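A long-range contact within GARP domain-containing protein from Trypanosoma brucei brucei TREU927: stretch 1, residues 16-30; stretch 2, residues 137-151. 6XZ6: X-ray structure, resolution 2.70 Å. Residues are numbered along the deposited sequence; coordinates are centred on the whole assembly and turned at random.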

# COMPACT_ATOMS: atom_id res chain seq x y z
N LEU A 16 -4.98 7.79 -15.10
CA LEU A 16 -3.79 8.30 -14.39
C LEU A 16 -4.17 8.83 -13.01
O LEU A 16 -3.50 8.57 -12.03
N CYS A 17 -5.27 9.56 -12.96
CA CYS A 17 -5.87 10.18 -11.78
C CYS A 17 -6.33 9.11 -10.75
O CYS A 17 -6.04 9.25 -9.56
N GLU A 18 -6.98 8.03 -11.20
CA GLU A 18 -7.45 6.91 -10.39
C GLU A 18 -6.26 6.20 -9.76
O GLU A 18 -6.26 5.98 -8.56
N VAL A 19 -5.23 5.87 -10.56
CA VAL A 19 -4.00 5.22 -10.10
C VAL A 19 -3.22 6.09 -9.12
O VAL A 19 -2.78 5.58 -8.09
N ALA A 20 -3.03 7.39 -9.43
CA ALA A 20 -2.28 8.33 -8.57
C ALA A 20 -2.88 8.47 -7.17
O ALA A 20 -2.13 8.52 -6.19
N LYS A 21 -4.23 8.53 -7.09
CA LYS A 21 -5.03 8.63 -5.87
C LYS A 21 -4.86 7.41 -4.97
O LYS A 21 -4.80 7.55 -3.75
N GLN A 22 -4.74 6.21 -5.56
CA GLN A 22 -4.50 4.94 -4.85
C GLN A 22 -3.08 4.88 -4.29
O GLN A 22 -2.88 4.38 -3.18
N LEU A 23 -2.09 5.35 -5.08
CA LEU A 23 -0.68 5.36 -4.68
C LEU A 23 -0.39 6.34 -3.55
O LEU A 23 0.48 6.09 -2.73
N ARG A 24 -1.15 7.42 -3.43
CA ARG A 24 -0.98 8.37 -2.32
C ARG A 24 -1.63 7.85 -1.03
O ARG A 24 -1.16 8.17 0.05
N LYS A 25 -2.69 7.02 -1.15
CA LYS A 25 -3.41 6.38 -0.04
C LYS A 25 -2.65 5.22 0.55
O LYS A 25 -2.66 5.10 1.76
N LEU A 26 -2.01 4.36 -0.28
CA LEU A 26 -1.23 3.20 0.21
C LEU A 26 -0.30 3.48 1.41
O LEU A 26 -0.36 2.68 2.34
N PRO A 27 0.57 4.52 1.46
CA PRO A 27 1.46 4.68 2.63
C PRO A 27 0.73 5.05 3.93
O PRO A 27 1.22 4.78 5.04
N LEU A 28 -0.44 5.70 3.79
CA LEU A 28 -1.29 6.11 4.91
C LEU A 28 -1.99 4.87 5.48
O LEU A 28 -2.04 4.69 6.68
N LEU A 29 -2.46 4.00 4.61
CA LEU A 29 -3.09 2.72 4.91
C LEU A 29 -2.08 1.76 5.59
O LEU A 29 -2.41 1.22 6.64
N THR A 30 -0.87 1.56 5.02
CA THR A 30 0.15 0.68 5.60
C THR A 30 0.53 1.12 7.00
O THR A 30 0.80 0.27 7.83
N GLU A 137 -7.27 19.30 -10.49
CA GLU A 137 -8.05 18.88 -9.32
C GLU A 137 -7.44 17.65 -8.65
O GLU A 137 -7.65 17.42 -7.46
N CYS A 138 -6.72 16.86 -9.42
CA CYS A 138 -6.08 15.60 -9.04
C CYS A 138 -4.64 15.79 -8.54
O CYS A 138 -3.93 14.81 -8.34
N ALA A 139 -4.19 17.04 -8.38
CA ALA A 139 -2.83 17.35 -7.95
C ALA A 139 -2.51 16.74 -6.61
O ALA A 139 -1.52 16.04 -6.49
N THR A 140 -3.38 16.94 -5.61
CA THR A 140 -3.13 16.43 -4.26
C THR A 140 -4.18 15.39 -3.77
O THR A 140 -4.02 14.87 -2.66
N ALA A 141 -5.20 15.07 -4.60
CA ALA A 141 -6.26 14.10 -4.28
C ALA A 141 -5.70 12.73 -3.88
O ALA A 141 -4.72 12.24 -4.46
N VAL A 142 -6.32 12.14 -2.84
CA VAL A 142 -6.00 10.84 -2.23
C VAL A 142 -7.28 10.00 -2.25
O VAL A 142 -8.37 10.55 -2.06
N ALA A 143 -7.17 8.67 -2.51
CA ALA A 143 -8.31 7.76 -2.57
C ALA A 143 -8.86 7.57 -1.19
O ALA A 143 -8.11 7.64 -0.23
N ASP A 144 -10.16 7.29 -1.09
CA ASP A 144 -10.81 7.03 0.18
C ASP A 144 -10.37 5.71 0.79
O ASP A 144 -10.21 5.62 1.99
N ASP A 145 -10.15 4.70 -0.04
CA ASP A 145 -9.66 3.39 0.38
C ASP A 145 -8.90 2.72 -0.77
O ASP A 145 -8.88 3.23 -1.90
N VAL A 146 -8.21 1.61 -0.46
CA VAL A 146 -7.50 0.77 -1.42
C VAL A 146 -7.75 -0.69 -1.01
O VAL A 146 -7.47 -1.12 0.12
N THR A 147 -8.36 -1.43 -1.93
CA THR A 147 -8.62 -2.85 -1.78
C THR A 147 -7.77 -3.51 -2.85
O THR A 147 -7.56 -2.89 -3.89
N PRO A 148 -7.31 -4.77 -2.68
CA PRO A 148 -6.59 -5.44 -3.78
C PRO A 148 -7.30 -5.40 -5.15
O PRO A 148 -6.64 -5.22 -6.15
N GLU A 149 -8.63 -5.52 -5.18
CA GLU A 149 -9.45 -5.51 -6.40
C GLU A 149 -9.46 -4.14 -7.08
O GLU A 149 -9.49 -4.09 -8.31
N ALA A 150 -9.47 -3.04 -6.30
CA ALA A 150 -9.45 -1.67 -6.83
C ALA A 150 -8.10 -1.38 -7.45
O ALA A 150 -8.03 -0.73 -8.49
N LEU A 151 -7.02 -1.87 -6.83
CA LEU A 151 -5.66 -1.71 -7.32
C LEU A 151 -5.49 -2.36 -8.70
O LEU A 151 -4.98 -1.69 -9.59

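A loop can be fastened to a helix by side chains that reach for its carbonyls, and the contact between residues 16-30 and 137-151 illustrates this well. At one end lies a covalent clamp: C17 and C138, both with chi1 t, join through a disulfide (SG to SG 2.1 Å, chi3 115°). About two turns further along, R24 points toward the loop in an extended m, t, t conformation that carries its guanidinium to the turn. There R24 NH1 donates to C138 O and to A141 O, each at 2.8 Å, both acceptors lying near the guanidinium plane, while A139 O sits over one face.

Q22 starts sideways, but its extended m, t rotamer brings the amide nearer the other stretch: NE2 donates to A150 O at 3.0 Å, and a water bridges Q22 OE1 and L151 O. K25 bends at chi2 (p), laying its chain along the loop, with CD 3.3 Å from A143 O; a second water donates to that carbonyl and weakly accepts from K25 NZ.

Apolar contacts add to these. V146, chi1 t, points toward the helix, placing CG1 4.0 Å from L26 CD2 and CG2 3.7 Å from K25 CB. V142 points away at CB, yet its CG1 still lies 3.8 Å from L28 CD1.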

# COMPACT_ATOMS: atom_id res chain seq x y z
CB LEU A 16 -3.10 9.43 -15.21
CG LEU A 16 -2.38 9.07 -16.52
CD1 LEU A 16 -1.79 10.29 -17.14
CD2 LEU A 16 -1.25 8.09 -16.29
CB CYS A 17 -7.03 11.08 -12.23
SG CYS A 17 -7.66 12.22 -10.98
CB GLU A 18 -8.30 5.94 -11.25
CG GLU A 18 -9.02 4.83 -10.51
CD GLU A 18 -9.85 3.83 -11.32
OE1 GLU A 18 -9.72 3.78 -12.57
OE2 GLU A 18 -10.62 3.08 -10.67
CB VAL A 19 -3.10 4.73 -11.26
CG1 VAL A 19 -1.75 4.33 -10.75
CG2 VAL A 19 -3.73 3.56 -12.01
CB ALA A 20 -2.21 9.70 -9.22
CB LYS A 21 -6.50 8.82 -6.23
CG LYS A 21 -6.89 10.24 -6.61
CD LYS A 21 -8.36 10.30 -7.06
CE LYS A 21 -9.36 10.15 -5.93
NZ LYS A 21 -10.75 10.48 -6.34
CB GLN A 22 -4.70 3.75 -5.79
CG GLN A 22 -6.14 3.57 -6.20
CD GLN A 22 -6.29 2.44 -7.18
OE1 GLN A 22 -5.33 1.97 -7.82
NE2 GLN A 22 -7.50 1.98 -7.31
CB LEU A 23 0.25 5.58 -5.91
CG LEU A 23 0.16 4.50 -7.04
CD1 LEU A 23 0.94 4.89 -8.22
CD2 LEU A 23 0.63 3.15 -6.58
CB ARG A 24 -1.54 9.73 -2.71
CG ARG A 24 -0.81 10.32 -3.90
CD ARG A 24 -1.62 11.44 -4.49
NE ARG A 24 -1.00 12.02 -5.67
CZ ARG A 24 -1.64 12.76 -6.57
NH1 ARG A 24 -2.95 12.99 -6.44
NH2 ARG A 24 -1.00 13.25 -7.61
CB LYS A 25 -4.84 5.96 -0.44
CG LYS A 25 -5.73 5.41 0.69
CD LYS A 25 -5.88 6.39 1.86
CE LYS A 25 -6.97 6.02 2.82
NZ LYS A 25 -6.76 6.67 4.14
CB LEU A 26 -0.43 2.47 -0.89
CG LEU A 26 -1.17 1.47 -1.78
CD1 LEU A 26 -0.19 0.79 -2.75
CD2 LEU A 26 -1.89 0.42 -0.96
CB PRO A 27 2.41 5.81 2.21
CG PRO A 27 2.21 6.02 0.82
CD PRO A 27 0.85 5.57 0.46
CB LEU A 28 -2.30 7.17 4.44
CG LEU A 28 -1.84 8.26 3.46
CD1 LEU A 28 -3.03 9.08 2.97
CD2 LEU A 28 -0.81 9.17 4.08
CB LEU A 29 -3.55 2.16 3.56
CG LEU A 29 -4.47 0.98 3.53
CD1 LEU A 29 -5.36 1.07 2.30
CD2 LEU A 29 -3.67 -0.31 3.50
CB THR A 30 1.42 0.55 4.72
OG1 THR A 30 2.06 1.82 4.61
CG2 THR A 30 1.14 -0.04 3.36
CB GLU A 137 -9.47 18.54 -9.76
CG GLU A 137 -10.45 19.71 -9.78
CD GLU A 137 -11.70 19.48 -10.61
OE1 GLU A 137 -12.15 18.32 -10.76
OE2 GLU A 137 -12.25 20.49 -11.12
CB CYS A 138 -6.12 14.67 -10.23
SG CYS A 138 -6.10 12.92 -9.80
CB ALA A 139 -2.61 18.85 -7.92
CB THR A 140 -2.97 17.59 -3.28
OG1 THR A 140 -4.02 18.54 -3.50
CG2 THR A 140 -1.62 18.26 -3.43
CB ALA A 141 -7.21 13.96 -5.46
CB VAL A 142 -5.46 11.03 -0.79
CG1 VAL A 142 -5.02 9.71 -0.18
CG2 VAL A 142 -4.31 12.02 -0.76
CB ALA A 143 -7.89 6.41 -3.14
CB ASP A 144 -12.33 7.14 0.03
CG ASP A 144 -12.80 8.56 -0.26
OD1 ASP A 144 -12.41 9.48 0.49
OD2 ASP A 144 -13.57 8.75 -1.23
CB ASP A 145 -10.83 2.49 0.90
CG ASP A 145 -10.42 1.21 1.66
OD1 ASP A 145 -9.24 1.13 2.11
OD2 ASP A 145 -11.28 0.29 1.79
CB VAL A 146 -5.99 1.07 -1.63
CG1 VAL A 146 -5.46 0.35 -2.87
CG2 VAL A 146 -5.71 2.56 -1.74
CB THR A 147 -10.11 -3.19 -2.01
OG1 THR A 147 -10.51 -2.76 -3.30
CG2 THR A 147 -11.02 -2.62 -0.93
CB PRO A 148 -6.44 -6.87 -3.25
CG PRO A 148 -6.39 -6.71 -1.77
CD PRO A 148 -7.45 -5.67 -1.52
CB GLU A 149 -10.91 -5.96 -6.12
CG GLU A 149 -11.06 -7.12 -5.12
CD GLU A 149 -11.12 -6.74 -3.64
OE1 GLU A 149 -12.09 -6.05 -3.24
OE2 GLU A 149 -10.20 -7.13 -2.88
CB ALA A 150 -9.74 -0.65 -5.74
CB LEU A 151 -4.68 -2.29 -6.29
CG LEU A 151 -3.25 -1.77 -6.24
CD1 LEU A 151 -3.19 -0.26 -6.05
CD2 LEU A 151 -2.54 -2.40 -5.09
O HOH W 1 -3.83 0.73 -9.82
O HOH W 2 -7.98 9.17 2.40